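Long-range contacts in cellulase (PDB 6WQY), which is a GH5_4 endoglucanase of broad specificity that probably hydrolyses internal beta-1,4 linkages of cellulose and related plant polysaccharides through its glycoside hydrolase family 5 catalytic domain: residues F252-I256 / A279-D283; E284-T288 / Y326-V331; M310-H314 / T354-A358. Where two conformers were deposited one is given. Residues are numbered along the deposited sequence.

In the fold
All three contacts lie in one sector of the eight-stranded TIM barrel, at strands 246-251, 305-310 and 342-346 and the loops and helices that follow them. Contact 1 closes a long loop between strand 246-251 and helix 284-299, contact 2 packs that helix on helix 318-337, and contact 3 joins two loops. Contacts 1 and 3 are mostly buried, contact 2 partly. Both loop contacts set an aliphatic group over a tryptophan face and share a bridging water, but contact 3 adds a direct main-chain bond that contact 1 lacks. Contact 2 relies on side chains: a Tyr326-Glu284 bond and packing round a tyrosine ring. Its Tyr327 and Asn286 hydrogen-bond to Asp254 of contact 1.

Contact 1 of 3, residues F252-I256 / A279-D283; sequences FYDPI and ADWGD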
ATOM      1  N   PHE A 252      -3.229  -0.615  -7.863  1.00  7.96           N
ATOM      2  CA  PHE A 252      -4.109  -0.506  -9.019  1.00  8.30           C
ATOM      3  C   PHE A 252      -4.267   0.950  -9.421  1.00  7.92           C
ATOM      4  O   PHE A 252      -4.981   1.701  -8.750  1.00  8.63           O
ATOM      5  CB  PHE A 252      -5.486  -1.115  -8.746  1.00  8.94           C
ATOM      6  CG  PHE A 252      -6.405  -1.065  -9.932  1.00  8.72           C
ATOM      7  CD1 PHE A 252      -6.296  -2.004 -10.949  1.00  9.06           C
ATOM      8  CD2 PHE A 252      -7.370  -0.075 -10.050  1.00  9.70           C
ATOM      9  CE1 PHE A 252      -7.139  -1.964 -12.041  1.00 10.27           C
ATOM     10  CE2 PHE A 252      -8.210  -0.032 -11.141  1.00 10.64           C
ATOM     11  CZ  PHE A 252      -8.092  -0.975 -12.134  1.00 10.27           C
ATOM     12  N   TYR A 253      -3.651   1.314 -10.538  1.00  8.26           N
ATOM     13  CA  TYR A 253      -3.738   2.655 -11.098  1.00  8.74           C
ATOM     14  C   TYR A 253      -4.271   2.634 -12.529  1.00  8.91           C
ATOM     15  O   TYR A 253      -4.225   3.663 -13.225  1.00  9.77           O
ATOM     16  CB  TYR A 253      -2.377   3.327 -11.087  1.00  9.97           C
ATOM     17  CG  TYR A 253      -1.817   3.687  -9.728  1.00  9.16           C
ATOM     18  CD1 TYR A 253      -2.291   4.805  -9.058  1.00  9.76           C
ATOM     19  CD2 TYR A 253      -0.790   2.951  -9.148  1.00  8.68           C
ATOM     20  CE1 TYR A 253      -1.748   5.195  -7.851  1.00  9.99           C
ATOM     21  CE2 TYR A 253      -0.255   3.326  -7.927  1.00  9.03           C
ATOM     22  CZ  TYR A 253      -0.730   4.455  -7.285  1.00  8.40           C
ATOM     23  OH  TYR A 253      -0.186   4.934  -6.118  1.00  9.38           O
ATOM     24  N   ASP A 254      -4.784   1.503 -12.998  1.00  9.18           N
ATOM     25  CA  ASP A 254      -5.102   1.394 -14.414  1.00  9.01           C
ATOM     26  C   ASP A 254      -6.202   2.383 -14.798  1.00  9.50           C
ATOM     27  O   ASP A 254      -7.223   2.454 -14.107  1.00  9.63           O
ATOM     28  CB  ASP A 254      -5.624  -0.002 -14.760  1.00  9.49           C
ATOM     29  CG  ASP A 254      -4.601  -1.103 -14.601  1.00  9.72           C
ATOM     30  OD1 ASP A 254      -3.404  -0.825 -14.344  1.00 11.15           O
ATOM     31  OD2 ASP A 254      -5.023  -2.294 -14.778  1.00 10.38           O
ATOM     32  N   PRO A 255      -6.073   3.106 -15.920  1.00 10.17           N
ATOM     33  CA  PRO A 255      -4.899   3.217 -16.799  1.00 10.76           C
ATOM     34  C   PRO A 255      -4.014   4.359 -16.301  1.00 10.29           C
ATOM     35  O   PRO A 255      -4.507   5.497 -16.172  1.00 11.02           O
ATOM     36  CB  PRO A 255      -5.516   3.526 -18.163  1.00 10.46           C
ATOM     37  CG  PRO A 255      -6.792   4.263 -17.841  1.00 11.92           C
ATOM     38  CD  PRO A 255      -7.204   3.902 -16.433  1.00 10.64           C
ATOM     39  N   ILE A 256      -2.737   4.086 -16.022  1.00 10.39           N
ATOM     40  CA  ILE A 256      -1.876   5.089 -15.406  1.00 10.60           C
ATOM     41  C   ILE A 256      -1.757   6.347 -16.251  1.00 12.60           C
ATOM     42  O   ILE A 256      -1.588   7.446 -15.708  1.00 12.42           O
ATOM     43  CB  ILE A 256      -0.506   4.474 -15.053  1.00 11.62           C
ATOM     44  CG1 ILE A 256       0.351   5.447 -14.241  1.00 11.83           C
ATOM     45  CG2 ILE A 256       0.230   4.027 -16.297  1.00 12.83           C
ATOM     46  CD1 ILE A 256      -0.170   5.740 -12.858  1.00 11.88           C
ATOM     47  N   ALA A 279      -7.530   7.567 -22.631  1.00 15.28           N
ATOM     48  CA  ALA A 279      -6.604   6.489 -22.951  1.00 15.25           C
ATOM     49  C   ALA A 279      -7.327   5.418 -23.761  1.00 15.72           C
ATOM     50  O   ALA A 279      -8.558   5.320 -23.747  1.00 16.44           O
ATOM     51  CB  ALA A 279      -6.047   5.878 -21.666  1.00 18.26           C
ATOM     52  N   ASP A 280      -6.555   4.597 -24.473  1.00 17.54           N
ATOM     53  CA  ASP A 280      -7.150   3.620 -25.378  1.00 17.42           C
ATOM     54  C   ASP A 280      -7.483   2.298 -24.697  1.00 17.15           C
ATOM     55  O   ASP A 280      -7.815   1.327 -25.388  1.00 19.62           O
ATOM     56  CB  ASP A 280      -6.280   3.394 -26.619  1.00 21.04           C
ATOM     57  CG  ASP A 280      -4.921   2.802 -26.295  1.00 31.07           C
ATOM     58  OD1 ASP A 280      -4.698   2.366 -25.149  1.00 25.22           O
ATOM     59  OD2 ASP A 280      -4.065   2.771 -27.203  1.00 46.58           O
ATOM     60  N   TRP A 281      -7.428   2.246 -23.368  1.00 15.34           N
ATOM     61  CA  TRP A 281      -7.761   1.036 -22.629  1.00 13.66           C
ATOM     62  C   TRP A 281      -8.131   1.448 -21.213  1.00 13.07           C
ATOM     63  O   TRP A 281      -8.079   2.626 -20.850  1.00 12.77           O
ATOM     64  CB  TRP A 281      -6.576   0.063 -22.628  1.00 15.08           C
ATOM     65  CG  TRP A 281      -5.471   0.522 -21.733  1.00 14.17           C
ATOM     66  CD1 TRP A 281      -4.593   1.545 -21.972  1.00 15.29           C
ATOM     67  CD2 TRP A 281      -5.126  -0.016 -20.452  1.00 12.45           C
ATOM     68  NE1 TRP A 281      -3.733   1.676 -20.917  1.00 15.56           N
ATOM     69  CE2 TRP A 281      -4.037   0.732 -19.969  1.00 12.92           C
ATOM     70  CE3 TRP A 281      -5.631  -1.055 -19.662  1.00 13.24           C
ATOM     71  CZ2 TRP A 281      -3.435   0.471 -18.739  1.00 14.00           C
ATOM     72  CZ3 TRP A 281      -5.036  -1.305 -18.443  1.00 13.61           C
ATOM     73  CH2 TRP A 281      -3.944  -0.550 -17.998  1.00 13.01           C
ATOM     74  N   GLY A 282      -8.521   0.467 -20.407  1.00 12.56           N
ATOM     75  CA  GLY A 282      -8.594   0.667 -18.972  1.00 12.21           C
ATOM     76  C   GLY A 282      -9.875   1.264 -18.437  1.00 10.89           C
ATOM     77  O   GLY A 282      -9.853   1.891 -17.373  1.00 10.81           O
ATOM     78  N   ASP A 283     -10.989   1.085 -19.142  1.00 11.47           N
ATOM     79  CA  ASP A 283     -12.282   1.606 -18.698  1.00 11.48           C
ATOM     80  C   ASP A 283     -12.951   0.664 -17.707  1.00 10.29           C
ATOM     81  O   ASP A 283     -12.269  -0.145 -17.066  1.00 10.49           O
ATOM     82  CB  ASP A 283     -13.120   1.960 -19.931  1.00 13.15           C
ATOM     83  CG  ASP A 283     -12.493   3.105 -20.716  1.00 12.95           C
ATOM     84  OD1 ASP A 283     -12.208   4.156 -20.109  1.00 13.04           O
ATOM     85  OD2 ASP A 283     -12.287   2.939 -21.941  1.00 18.46           O
TER
HETATM   86  O   HOH W   1      -8.997   0.415 -15.157  1.00 10.83           O
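Pro255 and Trp281 carry most of this contact, with Asp254 third. The peptide bond between Asp254 and Pro255 is cis, and the proline ring faces the 279-283 segment. Its CB lies over one face of the indole, 4.0 Å from the centroid of the five-membered ring of Trp281 and 28° off the ring normal, a CH-pi contact; the closest atoms of the pair are Pro255 CB and Trp281 CE2 at 3.6 Å. Trp281 reaches this position with chi1 near +73° (p), which swings the indole back over the proline although its CA-to-CB bond points sideways. Further along the proline ring, Pro255 CG meets Ala279 CB at 4.2 Å. Asp254 adds the contact of its CG with Trp281 CH2 at 3.5 Å, while its OD2 is hydrogen-bonded to Asn286. Gly282 comes closest in the backbone, its CA 5.0 Å from that of Pro255. A CB there would clash with Pro255 CB, and the positive phi of 86° also favours glycine. No direct hydrogen bond joins the segments; instead a water donates to Asp254 O at 2.9 Å and to Gly282 O at 2.8 Å, linking two carbonyls that could not bond to each other. The contact pinches together the two ends of the long beta-alpha loop of a TIM barrel: 252-256 leaves strand 246-251 and enters the short helix 256-259 with Pro255 as N-cap residue, whereas 279-283 leads through Asp283 into helix 284-299, on which both Phe252 and Trp281 rest.

Contact 2 of 3, residues E284-T288 / Y326-V331; sequences EDNVT and YYLEYV
The segments 284-288 and 326-331 are both alpha-helical, with i to i+4 bonds from Thr288 N to Glu284 O (3.1 Å), Tyr330 N to Tyr326 O (2.8 Å) and Val331 N to Tyr327 O (2.9 Å). They run roughly the same way, their axes 10.9 Å apart at closest approach and crossing at -29°. In register, CA to CA, Glu284 lies 7.7 Å from Tyr330 and Val287 6.7 Å from Val331. Glu284 opens the first segment with chi1 m and chi2 p, so that its side chain bends across the Tyr330 ring (chi1 t): Glu284 CG is 3.8 Å from the ring centroid and 19° off the normal, a CH-pi contact. Glu284 OE2 then accepts a short hydrogen bond from Tyr326 OH (chi1 t) at 2.6 Å; the same oxygen also accepts from His271 N. One turn on, Val287 (chi1 t) fits against the edge of the Tyr330 ring, Val287 CB to Tyr330 CE1 4.0 Å, and its CG2 lies 4.1 Å from Val331 CG2. Thr288 (chi1 p) places its CG2 3.6 Å from Tyr330 OH. A water lies 2.7 Å from Thr288 OG1 and 2.9 Å from Tyr330 OH, and donates a weak bond of 3.3 Å to Glu284 O. Near-parallel packing of consecutive helices, 284-299 and 318-337, separated by strand 305-310, is typical of the outer layer of a TIM barrel.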
ATOM      1  N   GLU A 284     -14.266   0.792 -17.540  1.00 10.96           N
ATOM      2  CA  GLU A 284     -14.958   0.108 -16.454  1.00 10.91           C
ATOM      3  C   GLU A 284     -14.733  -1.395 -16.470  1.00 11.15           C
ATOM      4  O   GLU A 284     -14.599  -2.016 -15.405  1.00 11.88           O
ATOM      5  CB  GLU A 284     -16.465   0.386 -16.554  1.00 11.47           C
ATOM      6  CG  GLU A 284     -16.889   1.829 -16.276  1.00 12.23           C
ATOM      7  CD  GLU A 284     -16.847   2.758 -17.481  1.00 11.75           C
ATOM      8  OE1 GLU A 284     -16.168   2.451 -18.493  1.00 11.96           O
ATOM      9  OE2 GLU A 284     -17.529   3.824 -17.415  1.00 12.35           O
ATOM     10  N   ASP A 285     -14.727  -1.998 -17.667  0.70 11.61           N
ATOM     11  CA  ASP A 285     -14.574  -3.443 -17.778  0.70 12.68           C
ATOM     12  C   ASP A 285     -13.194  -3.904 -17.329  0.70 11.33           C
ATOM     13  O   ASP A 285     -13.033  -5.062 -16.914  0.70 12.64           O
ATOM     14  CB  ASP A 285     -14.846  -3.894 -19.213  0.70 14.27           C
ATOM     15  CG  ASP A 285     -13.956  -3.200 -20.227  0.70 16.69           C
ATOM     16  OD1 ASP A 285     -13.851  -1.957 -20.179  0.70 19.64           O
ATOM     17  OD2 ASP A 285     -13.365  -3.900 -21.078  0.70 26.33           O
ATOM     18  N   ASN A 286     -12.178  -3.041 -17.421  1.00 10.95           N
ATOM     19  CA  ASN A 286     -10.872  -3.394 -16.878  1.00 11.36           C
ATOM     20  C   ASN A 286     -10.893  -3.401 -15.354  1.00 10.65           C
ATOM     21  O   ASN A 286     -10.263  -4.261 -14.723  1.00 10.89           O
ATOM     22  CB  ASN A 286      -9.783  -2.457 -17.391  1.00 10.72           C
ATOM     23  CG  ASN A 286      -8.408  -2.880 -16.923  1.00 10.25           C
ATOM     24  OD1 ASN A 286      -7.896  -3.923 -17.356  1.00 11.73           O
ATOM     25  ND2 ASN A 286      -7.811  -2.105 -16.032  1.00 10.85           N
ATOM     26  N   VAL A 287     -11.586  -2.441 -14.739  1.00 10.15           N
ATOM     27  CA  VAL A 287     -11.679  -2.425 -13.285  1.00 10.54           C
ATOM     28  C   VAL A 287     -12.308  -3.716 -12.782  1.00 11.14           C
ATOM     29  O   VAL A 287     -11.755  -4.419 -11.922  1.00 11.50           O
ATOM     30  CB  VAL A 287     -12.481  -1.203 -12.806  1.00 10.74           C
ATOM     31  CG1 VAL A 287     -12.578  -1.220 -11.281  1.00 12.00           C
ATOM     32  CG2 VAL A 287     -11.877   0.095 -13.288  1.00 10.66           C
ATOM     33  N   THR A 288     -13.490  -4.043 -13.294  1.00 11.85           N
ATOM     34  CA  THR A 288     -14.165  -5.245 -12.813  1.00 12.58           C
ATOM     35  C   THR A 288     -13.445  -6.508 -13.265  1.00 11.94           C
ATOM     36  O   THR A 288     -13.387  -7.493 -12.514  1.00 13.20           O
ATOM     37  CB  THR A 288     -15.634  -5.265 -13.239  1.00 15.06           C
ATOM     38  OG1 THR A 288     -15.711  -5.149 -14.653  1.00 14.25           O
ATOM     39  CG2 THR A 288     -16.397  -4.119 -12.598  1.00 16.33           C
ATOM     40  N   TYR A 326     -15.925  10.363 -10.942  1.00 11.01           N
ATOM     41  CA  TYR A 326     -16.563   9.136 -11.409  1.00 11.08           C
ATOM     42  C   TYR A 326     -15.598   7.954 -11.342  1.00 10.18           C
ATOM     43  O   TYR A 326     -15.953   6.891 -10.827  1.00 10.73           O
ATOM     44  CB  TYR A 326     -17.129   9.334 -12.823  1.00 11.11           C
ATOM     45  CG  TYR A 326     -17.573   8.039 -13.466  1.00 11.18           C
ATOM     46  CD1 TYR A 326     -18.512   7.219 -12.856  1.00 11.16           C
ATOM     47  CD2 TYR A 326     -17.033   7.623 -14.670  1.00 11.59           C
ATOM     48  CE1 TYR A 326     -18.898   6.027 -13.424  1.00 12.18           C
ATOM     49  CE2 TYR A 326     -17.405   6.428 -15.249  1.00 11.27           C
ATOM     50  CZ  TYR A 326     -18.343   5.632 -14.619  1.00 11.37           C
ATOM     51  OH  TYR A 326     -18.740   4.435 -15.179  1.00 12.68           O
ATOM     52  N   TYR A 327     -14.381   8.127 -11.855  1.00 10.59           N
ATOM     53  CA  TYR A 327     -13.379   7.069 -11.787  1.00 10.10           C
ATOM     54  C   TYR A 327     -13.169   6.601 -10.351  1.00  9.51           C
ATOM     55  O   TYR A 327     -13.193   5.396 -10.062  1.00 10.11           O
ATOM     56  CB  TYR A 327     -12.051   7.572 -12.388  1.00 10.04           C
ATOM     57  CG  TYR A 327     -10.923   6.576 -12.238  1.00  9.40           C
ATOM     58  CD1 TYR A 327     -10.715   5.587 -13.193  1.00 10.58           C
ATOM     59  CD2 TYR A 327     -10.092   6.600 -11.135  1.00  9.12           C
ATOM     60  CE1 TYR A 327      -9.706   4.650 -13.052  1.00  9.77           C
ATOM     61  CE2 TYR A 327      -9.077   5.669 -10.990  1.00  9.46           C
ATOM     62  CZ  TYR A 327      -8.892   4.704 -11.938  1.00  8.42           C
ATOM     63  OH  TYR A 327      -7.878   3.782 -11.746  1.00  9.32           O
ATOM     64  N   LEU A 328     -12.937   7.535  -9.425  1.00  9.99           N
ATOM     65  CA  LEU A 328     -12.655   7.152  -8.047  1.00  9.84           C
ATOM     66  C   LEU A 328     -13.847   6.480  -7.400  1.00 10.94           C
ATOM     67  O   LEU A 328     -13.689   5.498  -6.664  1.00 11.35           O
ATOM     68  CB  LEU A 328     -12.207   8.379  -7.254  1.00 10.29           C
ATOM     69  CG  LEU A 328     -10.834   8.934  -7.636  1.00  9.74           C
ATOM     70  CD1 LEU A 328     -10.582  10.236  -6.921  1.00 11.73           C
ATOM     71  CD2 LEU A 328      -9.726   7.942  -7.298  1.00 10.78           C
ATOM     72  N   GLU A 329     -15.051   6.987  -7.663  1.00 11.05           N
ATOM     73  CA  GLU A 329     -16.255   6.361  -7.129  1.00 12.66           C
ATOM     74  C   GLU A 329     -16.420   4.961  -7.701  1.00 13.29           C
ATOM     75  O   GLU A 329     -16.723   4.007  -6.967  1.00 14.54           O
ATOM     76  CB  GLU A 329     -17.481   7.237  -7.424  1.00 13.44           C
ATOM     77  CG  GLU A 329     -18.710   6.880  -6.604  1.00 14.86           C
ATOM     78  CD  GLU A 329     -19.877   7.849  -6.766  1.00 11.85           C
ATOM     79  OE1 GLU A 329     -19.809   8.847  -7.504  1.00 16.43           O
ATOM     80  OE2 GLU A 329     -20.943   7.561  -6.160  1.00 18.97           O
ATOM     81  N   TYR A 330     -16.194   4.810  -9.008  1.00 12.14           N
ATOM     82  CA  TYR A 330     -16.350   3.508  -9.648  1.00 12.41           C
ATOM     83  C   TYR A 330     -15.355   2.495  -9.093  1.00 12.25           C
ATOM     84  O   TYR A 330     -15.713   1.335  -8.810  1.00 12.71           O
ATOM     85  CB  TYR A 330     -16.174   3.639 -11.163  1.00 12.11           C
ATOM     86  CG  TYR A 330     -16.629   2.402 -11.881  1.00 11.76           C
ATOM     87  CD1 TYR A 330     -15.771   1.342 -12.104  1.00 11.91           C
ATOM     88  CD2 TYR A 330     -17.938   2.275 -12.297  1.00 11.90           C
ATOM     89  CE1 TYR A 330     -16.204   0.198 -12.735  1.00 13.75           C
ATOM     90  CE2 TYR A 330     -18.379   1.134 -12.929  1.00 13.56           C
ATOM     91  CZ  TYR A 330     -17.509   0.098 -13.138  1.00 12.44           C
ATOM     92  OH  TYR A 330     -17.932  -1.052 -13.759  1.00 15.20           O
ATOM     93  N   VAL A 331     -14.097   2.901  -8.936  1.00 11.84           N
ATOM     94  CA  VAL A 331     -13.072   1.988  -8.457  1.00 11.14           C
ATOM     95  C   VAL A 331     -13.313   1.622  -6.999  1.00 11.00           C
ATOM     96  O   VAL A 331     -13.122   0.467  -6.608  1.00 11.37           O
ATOM     97  CB  VAL A 331     -11.671   2.590  -8.684  1.00 12.19           C
ATOM     98  CG1 VAL A 331     -10.606   1.739  -8.020  1.00 12.44           C
ATOM     99  CG2 VAL A 331     -11.384   2.714 -10.172  1.00 12.28           C
TER
HETATM  100  O   HOH W   2     -17.579  -3.329 -15.485  1.00 18.18           O

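Contact 3 of 3, residues M310-H314 / T354-A358; sequences MGCVH and TQSWA
This is a loop-to-loop contact at the C-terminal ends of the strands of a TIM barrel, where the loops after the last two, 305-310 and 342-346, meet. Segment 310-314 is extended; 354-358 is irregular, and its span from CA 354 to CA 357 runs at 139° to that from CA 311 to CA 314. The closest CA pair is Val313 and Trp357, 4.7 Å apart. Main chains are joined directly by His314 N, which donates to Ser356 O at 3.0 Å (angle 174°), and through a water that donates to His314 O and accepts from Ser356 N, both at 2.8 Å. Val313 CA also approaches Ser356 O, at 3.4 Å. Val313 (chi1 m) sets its CG1 over one face of the Trp357 indole (chi1 m, chi2 87°), 3.5 Å from the centroid of the five-membered ring and 14° off the normal, a CH-pi contact. At the ring edge, Trp357 CZ3 lies 3.6 Å from Gly311 C; a CB on Gly311 would sit tightly against CZ3, and the backbone angles themselves call for glycine. The indole also stacks edge-to-face on Trp345. Within 354-358 an ST turn is formed, Ser356 OG accepting from Ala358 N at 3.3 Å.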
ATOM      1  N   MET A 310      -4.078   3.208  -4.965  1.00  8.29           N
ATOM      2  CA  MET A 310      -4.968   3.498  -6.089  1.00  7.94           C
ATOM      3  C   MET A 310      -5.157   5.016  -6.072  1.00  8.08           C
ATOM      4  O   MET A 310      -4.729   5.690  -5.128  1.00  8.40           O
ATOM      5  CB  MET A 310      -6.293   2.725  -5.992  1.00  8.17           C
ATOM      6  CG  MET A 310      -7.013   2.830  -4.664  1.00  9.80           C
ATOM      7  SD  MET A 310      -7.886   4.379  -4.350  1.00 10.26           S
ATOM      8  CE  MET A 310      -9.182   4.333  -5.599  1.00 11.88           C
ATOM      9  N   GLY A 311      -5.779   5.576  -7.109  1.00  8.68           N
ATOM     10  CA  GLY A 311      -6.108   6.987  -7.079  1.00  9.61           C
ATOM     11  C   GLY A 311      -6.133   7.599  -8.466  1.00  9.22           C
ATOM     12  O   GLY A 311      -6.023   6.910  -9.478  1.00 10.05           O
ATOM     13  N   CYS A 312      -6.279   8.930  -8.491  1.00  9.07           N
ATOM     14  CA  CYS A 312      -6.371   9.676  -9.738  1.00 10.01           C
ATOM     15  C   CYS A 312      -6.118  11.136  -9.402  1.00 10.43           C
ATOM     16  O   CYS A 312      -6.690  11.644  -8.432  1.00 10.26           O
ATOM     17  CB  CYS A 312      -7.771   9.519 -10.357  1.00 10.90           C
ATOM     18  SG  CYS A 312      -7.963  10.226 -11.985  1.00 12.08           S
ATOM     19  N   VAL A 313      -5.293  11.812 -10.210  1.00 10.58           N
ATOM     20  CA  VAL A 313      -4.925  13.192  -9.921  1.00 11.63           C
ATOM     21  C   VAL A 313      -6.065  14.158 -10.250  1.00 10.92           C
ATOM     22  O   VAL A 313      -6.947  13.902 -11.074  1.00 12.02           O
ATOM     23  CB  VAL A 313      -3.619  13.618 -10.620  1.00 12.15           C
ATOM     24  CG1 VAL A 313      -2.459  12.764 -10.146  1.00 12.67           C
ATOM     25  CG2 VAL A 313      -3.761  13.589 -12.142  1.00 13.23           C
ATOM     26  N   HIS A 314      -6.018  15.306  -9.590  1.00 11.57           N
ATOM     27  CA  HIS A 314      -6.971  16.400  -9.729  1.00 12.26           C
ATOM     28  C   HIS A 314      -6.856  17.086 -11.079  1.00 12.97           C
ATOM     29  O   HIS A 314      -5.767  17.250 -11.636  1.00 14.38           O
ATOM     30  CB  HIS A 314      -6.690  17.405  -8.606  1.00 14.08           C
ATOM     31  CG  HIS A 314      -7.477  18.675  -8.657  1.00 13.58           C
ATOM     32  ND1 HIS A 314      -8.846  18.730  -8.492  1.00 14.28           N
ATOM     33  CD2 HIS A 314      -7.064  19.957  -8.774  1.00 15.56           C
ATOM     34  CE1 HIS A 314      -9.241  19.991  -8.536  1.00 15.86           C
ATOM     35  NE2 HIS A 314      -8.178  20.757  -8.704  1.00 14.93           N
ATOM     36  N   THR A 354      -0.797  19.935 -12.631  1.00 19.99           N
ATOM     37  CA  THR A 354      -1.642  19.007 -13.366  1.00 19.46           C
ATOM     38  C   THR A 354      -1.474  17.563 -12.924  1.00 17.05           C
ATOM     39  O   THR A 354      -2.050  16.665 -13.549  1.00 18.29           O
ATOM     40  CB  THR A 354      -1.366  19.126 -14.870  1.00 20.33           C
ATOM     41  OG1 THR A 354       0.000  18.781 -15.137  1.00 23.96           O
ATOM     42  CG2 THR A 354      -1.643  20.541 -15.362  1.00 21.90           C
ATOM     43  N   GLN A 355      -0.696  17.311 -11.870  1.00 17.68           N
ATOM     44  CA  GLN A 355      -0.464  15.946 -11.412  1.00 17.75           C
ATOM     45  C   GLN A 355      -0.534  15.872  -9.895  1.00 15.52           C
ATOM     46  O   GLN A 355       0.286  15.201  -9.254  1.00 17.66           O
ATOM     47  CB  GLN A 355       0.877  15.411 -11.916  1.00 18.97           C
ATOM     48  CG  GLN A 355       0.986  15.310 -13.428  1.00 21.00           C
ATOM     49  CD  GLN A 355       2.237  14.569 -13.864  1.00 24.68           C
ATOM     50  OE1 GLN A 355       2.190  13.380 -14.184  1.00 27.54           O
ATOM     51  NE2 GLN A 355       3.366  15.267 -13.868  1.00 23.67           N
ATOM     52  N   SER A 356      -1.495  16.568  -9.293  1.00 16.38           N
ATOM     53  CA  SER A 356      -1.600  16.628  -7.843  1.00 16.75           C
ATOM     54  C   SER A 356      -2.539  15.546  -7.323  1.00 12.82           C
ATOM     55  O   SER A 356      -3.722  15.499  -7.692  1.00 12.57           O
ATOM     56  CB  SER A 356      -2.086  17.987  -7.358  1.00 19.64           C
ATOM     57  OG  SER A 356      -2.240  17.949  -5.945  1.00 18.04           O
ATOM     58  N   TRP A 357      -2.007  14.702  -6.441  1.00 11.04           N
ATOM     59  CA  TRP A 357      -2.772  13.690  -5.738  1.00 10.56           C
ATOM     60  C   TRP A 357      -3.307  14.190  -4.405  1.00 10.67           C
ATOM     61  O   TRP A 357      -4.048  13.472  -3.736  1.00 11.46           O
ATOM     62  CB  TRP A 357      -1.874  12.482  -5.421  1.00 11.38           C
ATOM     63  CG  TRP A 357      -1.170  11.853  -6.572  1.00 10.64           C
ATOM     64  CD1 TRP A 357       0.039  12.211  -7.089  1.00 13.10           C
ATOM     65  CD2 TRP A 357      -1.609  10.720  -7.338  1.00 10.39           C
ATOM     66  NE1 TRP A 357       0.373  11.386  -8.131  1.00 12.84           N
ATOM     67  CE2 TRP A 357      -0.615  10.457  -8.303  1.00 11.59           C
ATOM     68  CE3 TRP A 357      -2.736   9.903  -7.301  1.00 12.14           C
ATOM     69  CZ2 TRP A 357      -0.717   9.427  -9.223  1.00 12.54           C
ATOM     70  CZ3 TRP A 357      -2.824   8.864  -8.214  1.00 12.65           C
ATOM     71  CH2 TRP A 357      -1.827   8.645  -9.166  1.00 12.91           C
ATOM     72  N   ALA A 358      -2.935  15.397  -3.982  1.00 10.60           N
ATOM     73  CA  ALA A 358      -3.161  15.799  -2.600  1.00 11.32           C
ATOM     74  C   ALA A 358      -4.635  16.041  -2.303  1.00  9.96           C
ATOM     75  O   ALA A 358      -5.321  16.769  -3.038  1.00 11.76           O
ATOM     76  CB  ALA A 358      -2.388  17.092  -2.319  1.00 13.19           C
TER
HETATM   77  O   HOH W   3      -3.505  18.207 -10.376  1.00 16.05           O